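Local coordinates for protein endoglucanase (Mytilus edulis, PDB 1WC2) that hydrolyses internal beta-1,4-glucosidic linkages in cellulose and related beta-glucans, acts on soluble carboxymethylcellulose, and also has expansin activity, at residues Q2-N7 with K14-T19; Q54-S59 with T150-V155; G66-Q71 with G116-G121; W112-S117 with H122-Y127. All coordinates share one frame; numbering follows the deposited sequence.

Contact 1: Q2-N7 with K14-T19; sequences QKCSGN and KSCAST
Cys4 and Cys16 meet without any ring, amide or guanidinium group between them, so no face or edge defines this contact; the flat groups touching the bridge include Tyr11 of strand 10-11, which meets both cysteines, and Tyr127, which packs on Cys16. What joins Q2-N7 to K14-T19 is a disulfide, with Cys4 SG 2.1 Å from Cys16 SG and a torsion about the S-S bond of -91°, close to the strain-free right angle and of left-handed sense. Both CB atoms lean toward the partner segment. Each sulfur stands beside its own backbone N and anti to its carbonyl carbon (chi1 -57° in Cys4, -60° in Cys16), which aims the two sulfurs at one another. Cys4 CB and Cys16 CB are 3.8 Å apart, and the Cys4 and Cys16 CA atoms 6.7 Å. The surrounding chain is held by polar links: Lys3 NZ forms a salt bridge with Glu91, and Cys4 O accepts from Arg9. The bridge ties the irregular N-terminal segment to strand 14-22 of the double-psi barrel, closing a short loop that contains strand 10-11. Buried and covalent, it is the sole touch between the two segments, so their direct link rests on the S-S bond alone.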
loop_
_atom_site.group_PDB
_atom_site.type_symbol
_atom_site.label_atom_id
_atom_site.label_comp_id
_atom_site.label_asym_id
_atom_site.label_seq_id
_atom_site.Cartn_x
_atom_site.Cartn_y
_atom_site.Cartn_z
ATOM N N GLN A 2 -8.204 -11.548 13.028
ATOM C CA GLN A 2 -6.774 -11.492 12.739
ATOM C C GLN A 2 -6.178 -12.899 12.812
ATOM O O GLN A 2 -6.191 -13.536 13.869
ATOM C CB GLN A 2 -6.058 -10.561 13.724
ATOM C CG GLN A 2 -6.505 -9.107 13.631
ATOM C CD GLN A 2 -5.737 -8.227 14.600
ATOM O OE1 GLN A 2 -6.102 -8.096 15.768
ATOM N NE2 GLN A 2 -4.652 -7.653 14.129
ATOM N N LYS A 3 -5.661 -13.382 11.689
ATOM C CA LYS A 3 -4.976 -14.676 11.640
ATOM C C LYS A 3 -3.471 -14.550 11.887
ATOM O O LYS A 3 -2.822 -15.541 12.234
ATOM C CB LYS A 3 -5.237 -15.372 10.309
ATOM C CG LYS A 3 -6.717 -15.708 10.086
ATOM C CD LYS A 3 -7.005 -16.326 8.719
ATOM C CE LYS A 3 -6.474 -17.751 8.598
ATOM N NZ LYS A 3 -6.805 -18.336 7.266
ATOM N N CYS A 4 -2.910 -13.356 11.692
ATOM C CA CYS A 4 -1.520 -13.086 12.047
ATOM C C CYS A 4 -1.405 -12.915 13.560
ATOM O O CYS A 4 -2.356 -12.455 14.204
ATOM C CB CYS A 4 -1.028 -11.823 11.351
ATOM S SG CYS A 4 -1.163 -11.851 9.547
ATOM N N SER A 5 -0.248 -13.277 14.111
ATOM C CA SER A 5 -0.019 -13.229 15.559
ATOM C C SER A 5 1.415 -12.825 15.855
ATOM O O SER A 5 2.290 -12.887 14.992
ATOM C CB SER A 5 -0.331 -14.578 16.215
ATOM O OG SER A 5 0.493 -15.589 15.713
ATOM N N GLY A 6 1.643 -12.438 17.101
ATOM C CA GLY A 6 2.942 -11.991 17.555
ATOM C C GLY A 6 3.141 -10.495 17.381
ATOM O O GLY A 6 2.263 -9.779 16.894
ATOM N N ASN A 7 4.311 -10.028 17.797
ATOM C CA ASN A 7 4.671 -8.618 17.737
ATOM C C ASN A 7 6.017 -8.483 17.021
ATOM O O ASN A 7 7.051 -8.924 17.564
ATOM C CB ASN A 7 4.772 -8.041 19.151
ATOM C CG ASN A 7 5.225 -6.596 19.163
ATOM O OD1 ASN A 7 5.020 -5.857 18.198
ATOM N ND2 ASN A 7 5.833 -6.181 20.269
ATOM N N LYS A 14 5.921 -15.357 7.686
ATOM C CA LYS A 14 5.870 -14.208 6.781
ATOM C C LYS A 14 5.348 -12.972 7.521
ATOM O O LYS A 14 4.404 -13.060 8.299
ATOM C CB LYS A 14 4.947 -14.515 5.597
ATOM C CG LYS A 14 5.392 -15.709 4.748
ATOM C CD LYS A 14 4.275 -16.219 3.833
ATOM C CE LYS A 14 3.327 -17.186 4.546
ATOM N NZ LYS A 14 2.302 -17.781 3.642
ATOM N N SER A 15 5.946 -11.822 7.261
ATOM C CA SER A 15 5.461 -10.566 7.824
ATOM C C SER A 15 4.086 -10.178 7.271
ATOM O O SER A 15 3.848 -10.294 6.069
ATOM C CB SER A 15 6.456 -9.446 7.542
ATOM O OG SER A 15 5.991 -8.218 8.067
ATOM N N CYS A 16 3.205 -9.701 8.148
ATOM C CA CYS A 16 1.889 -9.236 7.737
ATOM C C CYS A 16 1.798 -7.713 7.558
ATOM O O CYS A 16 2.539 -6.948 8.181
ATOM C CB CYS A 16 0.832 -9.693 8.747
ATOM S SG CYS A 16 0.760 -11.498 8.899
ATOM N N ALA A 17 0.872 -7.301 6.687
ATOM C CA ALA A 17 0.507 -5.897 6.492
ATOM C C ALA A 17 -0.998 -5.759 6.601
ATOM O O ALA A 17 -1.759 -6.569 6.041
ATOM C CB ALA A 17 0.964 -5.398 5.119
ATOM N N SER A 18 -1.435 -4.724 7.310
ATOM C CA SER A 18 -2.836 -4.325 7.270
ATOM C C SER A 18 -3.081 -3.418 6.056
ATOM O O SER A 18 -2.149 -2.833 5.481
ATOM C CB SER A 18 -3.247 -3.639 8.583
ATOM O OG SER A 18 -2.332 -2.629 9.000
ATOM N N THR A 19 -4.353 -3.336 5.661
ATOM C CA THR A 19 -4.784 -2.502 4.544
ATOM C C THR A 19 -6.054 -1.718 4.863
ATOM O O THR A 19 -6.889 -2.152 5.674
ATOM C CB THR A 19 -5.025 -3.317 3.253
ATOM O OG1 THR A 19 -6.162 -4.185 3.409
ATOM C CG2 THR A 19 -3.806 -4.186 2.898
#

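Contact 2: Q54-S59 with T150-V155; sequences QMYFDS and TTWEVV
Tyr56 of helix 54-57 and Trp152 of strand 148-155 reach toward each other from opposite directions and form the close part of this contact. Tyr56 CE1 lies 3.9 Å from Trp152 CH2, and the phenolic Tyr56 OH sits 3.8 Å from Trp152 CZ3. The six-membered rings are 5.5 Å apart between centroids with their planes at 78°, an oblique meeting of the outer end of the phenol with the far corner of the indole. CG of Tyr56 is anti to the backbone N (chi1 -164°), which carries the ring out from the helix to the strand. Trp152 CG stands between its own backbone N and carbonyl carbon (chi1 69°), and the indole NE1 is bonded to Ser15 OG. The looser, more solvent-exposed side belongs to Val154, whose CG2 touches Tyr56 OH at 3.8 Å. That hydroxyl is hydrogen-bonded to Gln71 OE1, while the Tyr56 ring also stacks with His68. With a phenylalanine here, Gln71 OE1 would probably be left without its hydroxyl mate and Val154 CG2 without its neighbour. Leu129 of strand 129-134 touches both aromatic side chains; through Tyr56 the short helix that follows strand 49-53 reaches across to strand 148-155, itself antiparallel to its neighbours 14-22 and 72-78 in the barrel sheet.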
loop_
_atom_site.group_PDB
_atom_site.type_symbol
_atom_site.label_atom_id
_atom_site.label_comp_id
_atom_site.label_asym_id
_atom_site.label_seq_id
_atom_site.Cartn_x
_atom_site.Cartn_y
_atom_site.Cartn_z
ATOM N N GLN A 54 4.175 5.911 7.026
ATOM C CA GLN A 54 5.303 6.849 6.983
ATOM C C GLN A 54 6.684 6.209 7.060
ATOM O O GLN A 54 7.541 6.500 6.223
ATOM C CB GLN A 54 5.165 7.896 8.103
ATOM C CG GLN A 54 6.408 8.817 8.267
ATOM C CD GLN A 54 6.610 9.801 7.105
ATOM O OE1 GLN A 54 5.888 10.804 7.011
ATOM N NE2 GLN A 54 7.588 9.532 6.234
ATOM N N MET A 55 6.948 5.402 8.075
ATOM C CA MET A 55 8.325 4.922 8.241
ATOM C C MET A 55 8.759 3.961 7.126
ATOM O O MET A 55 9.953 3.878 6.812
ATOM C CB MET A 55 8.510 4.264 9.608
ATOM C CG MET A 55 8.751 5.243 10.728
ATOM S SD MET A 55 10.355 6.050 10.546
ATOM C CE MET A 55 11.396 4.921 10.621
ATOM N N TYR A 56 7.807 3.265 6.499
ATOM C CA TYR A 56 8.118 2.492 5.295
ATOM C C TYR A 56 8.284 3.371 4.050
ATOM O O TYR A 56 9.199 3.161 3.237
ATOM C CB TYR A 56 7.085 1.371 5.026
ATOM C CG TYR A 56 7.654 0.381 4.018
ATOM C CD1 TYR A 56 8.561 -0.601 4.424
ATOM C CD2 TYR A 56 7.380 0.476 2.650
ATOM C CE1 TYR A 56 9.161 -1.461 3.519
ATOM C CE2 TYR A 56 7.978 -0.397 1.727
ATOM C CZ TYR A 56 8.868 -1.363 2.180
ATOM O OH TYR A 56 9.498 -2.229 1.298
ATOM N N PHE A 57 7.428 4.369 3.896
ATOM C CA PHE A 57 7.580 5.340 2.812
ATOM C C PHE A 57 9.004 5.922 2.798
ATOM O O PHE A 57 9.669 5.997 1.749
ATOM C CB PHE A 57 6.519 6.445 2.977
ATOM C CG PHE A 57 6.578 7.528 1.919
ATOM C CD1 PHE A 57 5.969 7.353 0.687
ATOM C CD2 PHE A 57 7.260 8.710 2.160
ATOM C CE1 PHE A 57 6.037 8.360 -0.281
ATOM C CE2 PHE A 57 7.325 9.712 1.197
ATOM C CZ PHE A 57 6.724 9.540 -0.018
ATOM N N ASP A 58 9.456 6.332 3.976
ATOM C CA ASP A 58 10.790 6.891 4.163
ATOM C C ASP A 58 11.165 6.874 5.647
ATOM O O ASP A 58 10.516 7.536 6.466
ATOM C CB ASP A 58 10.875 8.334 3.664
ATOM C CG ASP A 58 12.302 8.778 3.529
ATOM O OD1 ASP A 58 12.816 9.420 4.486
ATOM O OD2 ASP A 58 12.960 8.459 2.512
ATOM N N SER A 59 12.225 6.149 5.990
ATOM C CA SER A 59 12.631 5.990 7.388
ATOM C C SER A 59 13.185 7.285 7.988
ATOM O O SER A 59 13.208 7.432 9.214
ATOM C CB SER A 59 13.665 4.871 7.524
ATOM O OG SER A 59 14.873 5.260 6.931
ATOM N N THR A 150 -3.039 -9.211 5.170
ATOM C CA THR A 150 -2.179 -9.764 4.124
ATOM C C THR A 150 -0.800 -10.134 4.643
ATOM O O THR A 150 -0.387 -9.673 5.709
ATOM C CB THR A 150 -1.985 -8.752 2.963
ATOM O OG1 THR A 150 -1.215 -7.617 3.402
ATOM C CG2 THR A 150 -3.328 -8.242 2.406
ATOM N N THR A 151 -0.083 -10.946 3.855
ATOM C CA THR A 151 1.376 -11.016 3.936
ATOM C C THR A 151 1.945 -10.309 2.701
ATOM O O THR A 151 1.285 -10.221 1.663
ATOM C CB THR A 151 1.895 -12.472 4.043
ATOM O OG1 THR A 151 1.368 -13.257 2.964
ATOM C CG2 THR A 151 1.412 -13.117 5.345
ATOM N N TRP A 152 3.168 -9.790 2.812
ATOM C CA TRP A 152 3.703 -8.863 1.811
ATOM C C TRP A 152 5.151 -9.187 1.442
ATOM O O TRP A 152 5.923 -9.725 2.246
ATOM C CB TRP A 152 3.582 -7.414 2.297
ATOM C CG TRP A 152 4.469 -7.074 3.450
ATOM C CD1 TRP A 152 4.212 -7.275 4.768
ATOM C CD2 TRP A 152 5.734 -6.412 3.384
ATOM N NE1 TRP A 152 5.254 -6.814 5.533
ATOM C CE2 TRP A 152 6.199 -6.262 4.706
ATOM C CE3 TRP A 152 6.523 -5.919 2.338
ATOM C CZ2 TRP A 152 7.415 -5.635 5.003
ATOM C CZ3 TRP A 152 7.726 -5.300 2.630
ATOM C CH2 TRP A 152 8.157 -5.165 3.951
ATOM N N GLU A 153 5.521 -8.825 0.221
ATOM C CA GLU A 153 6.881 -9.018 -0.285
ATOM C C GLU A 153 7.141 -7.984 -1.395
ATOM O O GLU A 153 6.204 -7.527 -2.062
ATOM C CB GLU A 153 7.047 -10.444 -0.823
ATOM C CG GLU A 153 6.165 -10.692 -2.028
ATOM C CD GLU A 153 6.057 -12.146 -2.462
ATOM O OE1 GLU A 153 7.090 -12.709 -2.892
ATOM O OE2 GLU A 153 4.939 -12.711 -2.408
ATOM N N VAL A 154 8.402 -7.622 -1.593
ATOM C CA VAL A 154 8.815 -6.743 -2.680
ATOM C C VAL A 154 8.992 -7.561 -3.965
ATOM O O VAL A 154 9.591 -8.645 -3.950
ATOM C CB VAL A 154 10.135 -6.012 -2.323
ATOM C CG1 VAL A 154 10.633 -5.145 -3.481
ATOM C CG2 VAL A 154 9.954 -5.171 -1.061
ATOM N N VAL A 155 8.457 -7.047 -5.073
ATOM C CA VAL A 155 8.541 -7.693 -6.383
ATOM C C VAL A 155 8.871 -6.668 -7.474
ATOM O O VAL A 155 8.756 -5.458 -7.268
ATOM C CB VAL A 155 7.219 -8.417 -6.745
ATOM C CG1 VAL A 155 6.952 -9.576 -5.792
ATOM C CG2 VAL A 155 6.040 -7.452 -6.754
#

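Contact 3: G66-Q71 with G116-G121; sequences GQHCGQ and GSQYGG
Gln67 and Gln118 cross obliquely and join their amides across this surface contact: Gln118 NE2 donates to Gln67 OE1 at 3.0 Å with an N-H...O angle of 149°. The donor is tilted from the carbonyl plane, and the amides are turned against each other. Gln67 has two modelled positions, and the bond belongs to this one: CG stands beside the backbone N (chi1 -70°) and the chain then runs extended. Gln118 can reach this far because its CG is anti to the backbone N (chi1 -177°) and the chain stays extended beyond it; NE2 is also bonded to Met55 O, and Gln67 OE1 accepts from Ser59 N. Gln118 OE1 comes to the edge of the His68 imidazole, near its plane, 3.4 Å from His68 CE1. The His68 ring, with CG likewise beside its backbone N, has Gln67 CB over one face. His68 ND1 is hydrogen-bonded to Tyr56 O, which probably fixes the ring's rotation. The backbone of 66-71 is a pair of overlapping beta turns leading into strand 72-78 of the double-psi barrel: type I from Gly66 to Cys69, then type II from His68 to Gln71, with Gly70 at positive phi. Cys69 is bonded to Cys30. On the other segment Ser117 OG donates to Tyr119 O at 2.7 Å from above the carbonyl plane, while Tyr119 OH ends 4.1 Å from His68 CE1.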
loop_
_atom_site.group_PDB
_atom_site.type_symbol
_atom_site.label_atom_id
_atom_site.label_comp_id
_atom_site.label_asym_id
_atom_site.label_seq_id
_atom_site.Cartn_x
_atom_site.Cartn_y
_atom_site.Cartn_z
ATOM N N GLY A 66 10.142 9.763 -1.036
ATOM C CA GLY A 66 10.624 8.799 -0.069
ATOM C C GLY A 66 11.385 7.647 -0.708
ATOM O O GLY A 66 11.213 7.333 -1.885
ATOM N N GLN A 67 12.192 6.989 0.115
ATOM C CA GLN A 67 12.956 5.784 -0.254
ATOM C C GLN A 67 12.172 4.795 -1.104
ATOM O O GLN A 67 12.710 4.226 -2.063
ATOM C CB GLN A 67 13.405 5.023 1.009
ATOM C CG GLN A 67 14.478 5.702 1.852
ATOM C CD GLN A 67 14.685 5.015 3.190
ATOM O OE1 GLN A 67 13.721 4.655 3.881
ATOM N NE2 GLN A 67 15.946 4.809 3.554
ATOM N N HIS A 68 10.930 4.527 -0.705
ATOM C CA HIS A 68 10.159 3.450 -1.307
ATOM C C HIS A 68 9.118 3.910 -2.324
ATOM O O HIS A 68 8.304 3.110 -2.762
ATOM C CB HIS A 68 9.615 2.517 -0.213
ATOM C CG HIS A 68 10.703 1.711 0.433
ATOM N ND1 HIS A 68 10.830 1.553 1.797
ATOM C CD2 HIS A 68 11.755 1.057 -0.118
ATOM C CE1 HIS A 68 11.894 0.808 2.052
ATOM N NE2 HIS A 68 12.474 0.499 0.906
ATOM N N CYS A 69 9.187 5.173 -2.748
ATOM C CA CYS A 69 8.413 5.602 -3.917
ATOM C C CYS A 69 8.728 4.711 -5.123
ATOM O O CYS A 69 9.893 4.462 -5.426
ATOM C CB CYS A 69 8.744 7.050 -4.290
ATOM S SG CYS A 69 7.852 8.310 -3.345
ATOM N N GLY A 70 7.687 4.272 -5.816
ATOM C CA GLY A 70 7.834 3.459 -7.021
ATOM C C GLY A 70 8.062 1.972 -6.794
ATOM O O GLY A 70 8.136 1.204 -7.766
ATOM N N GLN A 71 8.194 1.549 -5.535
ATOM C CA GLN A 71 8.429 0.142 -5.235
ATOM C C GLN A 71 7.102 -0.602 -5.329
ATOM O O GLN A 71 6.061 -0.092 -4.901
ATOM C CB GLN A 71 9.010 -0.014 -3.833
ATOM C CG GLN A 71 9.472 -1.419 -3.537
ATOM C CD GLN A 71 10.032 -1.552 -2.142
ATOM O OE1 GLN A 71 9.313 -1.337 -1.160
ATOM N NE2 GLN A 71 11.312 -1.921 -2.038
ATOM N N GLY A 116 6.788 3.036 14.581
ATOM C CA GLY A 116 7.908 3.872 14.985
ATOM C C GLY A 116 9.200 3.689 14.210
ATOM O O GLY A 116 10.110 4.520 14.309
ATOM N N SER A 117 9.289 2.614 13.436
ATOM C CA SER A 117 10.490 2.264 12.675
ATOM C C SER A 117 10.073 1.627 11.351
ATOM O O SER A 117 8.920 1.208 11.189
ATOM C CB SER A 117 11.367 1.317 13.502
ATOM O OG SER A 117 10.623 0.180 13.907
ATOM N N GLN A 118 11.005 1.558 10.405
ATOM C CA GLN A 118 10.698 1.029 9.070
ATOM C C GLN A 118 10.336 -0.446 9.108
ATOM O O GLN A 118 9.415 -0.877 8.400
ATOM C CB GLN A 118 11.853 1.266 8.093
ATOM C CG GLN A 118 11.527 0.788 6.666
ATOM C CD GLN A 118 12.384 1.421 5.586
ATOM O OE1 GLN A 118 13.385 0.835 5.152
ATOM N NE2 GLN A 118 12.007 2.611 5.148
ATOM N N TYR A 119 11.062 -1.203 9.933
ATOM C CA TYR A 119 10.772 -2.612 10.207
ATOM C C TYR A 119 10.684 -2.797 11.725
ATOM O O TYR A 119 11.244 -2.032 12.487
ATOM C CB TYR A 119 11.857 -3.552 9.617
ATOM C CG TYR A 119 12.106 -3.352 8.138
ATOM C CD1 TYR A 119 13.107 -2.511 7.692
ATOM C CD2 TYR A 119 11.316 -3.981 7.182
ATOM C CE1 TYR A 119 13.328 -2.290 6.338
ATOM C CE2 TYR A 119 11.528 -3.768 5.824
ATOM C CZ TYR A 119 12.536 -2.919 5.413
ATOM O OH TYR A 119 12.748 -2.701 4.065
ATOM N N GLY A 120 9.991 -3.846 12.160
ATOM C CA GLY A 120 9.984 -4.259 13.551
ATOM C C GLY A 120 9.046 -3.490 14.465
ATOM O O GLY A 120 8.927 -3.842 15.635
ATOM N N GLY A 121 8.423 -2.425 13.959
ATOM C CA GLY A 121 7.437 -1.669 14.714
ATOM C C GLY A 121 6.026 -2.199 14.549
ATOM O O GLY A 121 5.824 -3.285 14.020
#

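Contact 4: W112-S117 with H122-Y127; sequences WCNQGS and HNKYGY
Trp112 and Asn123 are joined by a hydrogen bond: Asn123 ND2 donates to Trp112 O at 2.9 Å, nearly straight at 160°, with the acceptor in the plane of the Asn123 amide. Gln115, its chain bent at chi2 (82°), turns its NE2 to Tyr127 O at 3.0 Å. That carbonyl is gripped twice, since Asn123 N reaches it from the opposite face of its plane. The Asn123 carboxamide works both ways. Its OD1 accepts from Tyr125 N, which makes an Asx turn overlapping the type I turn Asn123-Gly126, and from Tyr127 N on the opposite face; ND2 is also bonded to Ser18 OG of barrel strand 14-22. An alanine in its place would remove this amide and probably leave Trp112 O without its straight bond and the N-H groups of Tyr125 and Tyr127 without their shared acceptor. Aromatic contact comes from an offset stack of the Trp112 six-membered ring on Tyr125, centroids 4.6 Å apart and planes at 30°, with Tyr125 CE1 over one indole face toward its rim. Packing is close where Asn114 OD1 meets Asn123 CB at 3.2 Å, the side chains crossing at about a right angle with their amides almost parallel. Water joins the more exposed side: water 2 donates to Asn114 O and His122 O, and water 3 accepts from Gly116 N (2.9 Å) and His122 N (3.0 Å). Cys113, in a disulfide with Cys103, places its side chain about 5 Å from that of Asp132, the probable proton donor.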
loop_
_atom_site.group_PDB
_atom_site.type_symbol
_atom_site.label_atom_id
_atom_site.label_comp_id
_atom_site.label_asym_id
_atom_site.label_seq_id
_atom_site.Cartn_x
_atom_site.Cartn_y
_atom_site.Cartn_z
ATOM N N TRP A 112 -3.245 3.337 12.268
ATOM C CA TRP A 112 -2.803 2.453 11.188
ATOM C C TRP A 112 -1.376 2.700 10.672
ATOM O O TRP A 112 -0.708 1.758 10.237
ATOM C CB TRP A 112 -3.757 2.558 9.991
ATOM C CG TRP A 112 -5.177 2.166 10.300
ATOM C CD1 TRP A 112 -6.219 3.013 10.527
ATOM C CD2 TRP A 112 -5.719 0.834 10.400
ATOM N NE1 TRP A 112 -7.369 2.297 10.766
ATOM C CE2 TRP A 112 -7.096 0.958 10.680
ATOM C CE3 TRP A 112 -5.180 -0.452 10.264
ATOM C CZ2 TRP A 112 -7.939 -0.158 10.849
ATOM C CZ3 TRP A 112 -6.014 -1.551 10.420
ATOM C CH2 TRP A 112 -7.382 -1.397 10.717
ATOM N N CYS A 113 -0.919 3.954 10.671
ATOM C CA CYS A 113 0.331 4.348 10.000
ATOM C C CYS A 113 1.371 4.880 10.979
ATOM O O CYS A 113 2.327 5.565 10.588
ATOM C CB CYS A 113 0.027 5.359 8.893
ATOM S SG CYS A 113 -0.950 4.553 7.594
ATOM N N ASN A 114 1.212 4.485 12.238
ATOM C CA ASN A 114 1.991 4.995 13.369
ATOM C C ASN A 114 3.164 4.101 13.809
ATOM O O ASN A 114 3.660 4.246 14.924
ATOM C CB ASN A 114 1.048 5.261 14.566
ATOM C CG ASN A 114 0.417 3.986 15.111
ATOM O OD1 ASN A 114 -0.149 3.173 14.350
ATOM N ND2 ASN A 114 0.494 3.804 16.430
ATOM N N GLN A 115 3.637 3.203 12.948
ATOM C CA GLN A 115 4.832 2.413 13.268
ATOM C C GLN A 115 5.995 3.356 13.564
ATOM O O GLN A 115 6.209 4.318 12.850
ATOM C CB GLN A 115 5.221 1.511 12.097
ATOM C CG GLN A 115 4.197 0.442 11.692
ATOM C CD GLN A 115 3.058 0.925 10.784
ATOM O OE1 GLN A 115 2.967 2.118 10.439
ATOM N NE2 GLN A 115 2.190 -0.013 10.388
ATOM N N GLY A 116 6.788 3.036 14.581
ATOM C CA GLY A 116 7.908 3.872 14.985
ATOM C C GLY A 116 9.200 3.689 14.210
ATOM O O GLY A 116 10.110 4.520 14.309
ATOM N N SER A 117 9.289 2.614 13.436
ATOM C CA SER A 117 10.490 2.264 12.675
ATOM C C SER A 117 10.073 1.627 11.351
ATOM O O SER A 117 8.920 1.208 11.189
ATOM C CB SER A 117 11.367 1.317 13.502
ATOM O OG SER A 117 10.623 0.180 13.907
ATOM N N HIS A 122 5.040 -1.420 14.989
ATOM C CA HIS A 122 3.652 -1.878 14.944
ATOM C C HIS A 122 2.705 -0.687 14.912
ATOM O O HIS A 122 2.951 0.336 15.562
ATOM C CB HIS A 122 3.346 -2.793 16.161
ATOM C CG HIS A 122 3.595 -2.103 17.470
ATOM N ND1 HIS A 122 4.843 -2.055 18.057
ATOM C CD2 HIS A 122 2.786 -1.342 18.248
ATOM C CE1 HIS A 122 4.785 -1.314 19.151
ATOM N NE2 HIS A 122 3.546 -0.882 19.298
ATOM N N ASN A 123 1.617 -0.827 14.163
ATOM C CA ASN A 123 0.465 0.050 14.352
ATOM C C ASN A 123 -0.388 -0.443 15.536
ATOM O O ASN A 123 0.013 -1.367 16.241
ATOM C CB ASN A 123 -0.328 0.258 13.047
ATOM C CG ASN A 123 -0.959 -1.007 12.491
ATOM O OD1 ASN A 123 -1.176 -1.998 13.207
ATOM N ND2 ASN A 123 -1.296 -0.959 11.198
ATOM N N LYS A 124 -1.547 0.165 15.781
ATOM C CA LYS A 124 -2.329 -0.183 16.978
ATOM C C LYS A 124 -2.942 -1.584 16.907
ATOM O O LYS A 124 -3.383 -2.106 17.928
ATOM C CB LYS A 124 -3.389 0.883 17.266
ATOM C CG LYS A 124 -2.812 2.236 17.626
ATOM C CD LYS A 124 -3.849 3.174 18.219
ATOM C CE LYS A 124 -3.324 4.599 18.319
ATOM N NZ LYS A 124 -4.349 5.586 18.748
ATOM N N TYR A 125 -2.927 -2.201 15.730
ATOM C CA TYR A 125 -3.406 -3.559 15.537
ATOM C C TYR A 125 -2.263 -4.588 15.398
ATOM O O TYR A 125 -2.523 -5.771 15.174
ATOM C CB TYR A 125 -4.348 -3.593 14.334
ATOM C CG TYR A 125 -5.640 -2.829 14.577
ATOM C CD1 TYR A 125 -5.836 -1.588 14.019
ATOM C CD2 TYR A 125 -6.661 -3.351 15.382
ATOM C CE1 TYR A 125 -7.027 -0.887 14.227
ATOM C CE2 TYR A 125 -7.860 -2.647 15.598
ATOM C CZ TYR A 125 -8.032 -1.440 15.003
ATOM O OH TYR A 125 -9.211 -0.739 15.207
ATOM N N GLY A 126 -1.008 -4.129 15.528
ATOM C CA GLY A 126 0.162 -4.999 15.599
ATOM C C GLY A 126 1.004 -5.145 14.338
ATOM O O GLY A 126 1.983 -5.886 14.363
ATOM N N TYR A 127 0.654 -4.471 13.247
ATOM C CA TYR A 127 1.301 -4.717 11.950
ATOM C C TYR A 127 2.494 -3.798 11.695
ATOM O O TYR A 127 2.396 -2.583 11.903
ATOM C CB TYR A 127 0.287 -4.560 10.807
ATOM C CG TYR A 127 -0.873 -5.528 10.910
ATOM C CD1 TYR A 127 -2.060 -5.159 11.525
ATOM C CD2 TYR A 127 -0.767 -6.829 10.438
ATOM C CE1 TYR A 127 -3.118 -6.059 11.667
ATOM C CE2 TYR A 127 -1.815 -7.741 10.566
ATOM C CZ TYR A 127 -3.000 -7.343 11.176
ATOM O OH TYR A 127 -4.065 -8.204 11.348
HETATM O O HOH W 1 0.892 1.268 18.195
HETATM O O HOH W 2 3.866 2.650 17.377
HETATM O O HOH W 3 6.011 0.980 16.446
#

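Contact 1 closes first along the chain, near the N terminus; contact 2 then spans a long loop in which contacts 3 and 4 are nested, these two sharing Gly116 and Ser117. Contacts 1 and 2 are bound through the barrel sheet, where strands 14-22 and 148-155 are neighbours, with centres about 13 Å apart. Contacts 2 and 3 are the closest pair, about 5 Å between centres, and meet around helix 54-57. Contact 4, about 11 Å from contact 1 and 12 Å from contacts 2 and 3, lies in the loop before strand 129-134, which carries Asp132. Contact 1 ties the N-terminal segment to the barrel, contact 2 helix 54-57; contacts 3 and 4 join loops.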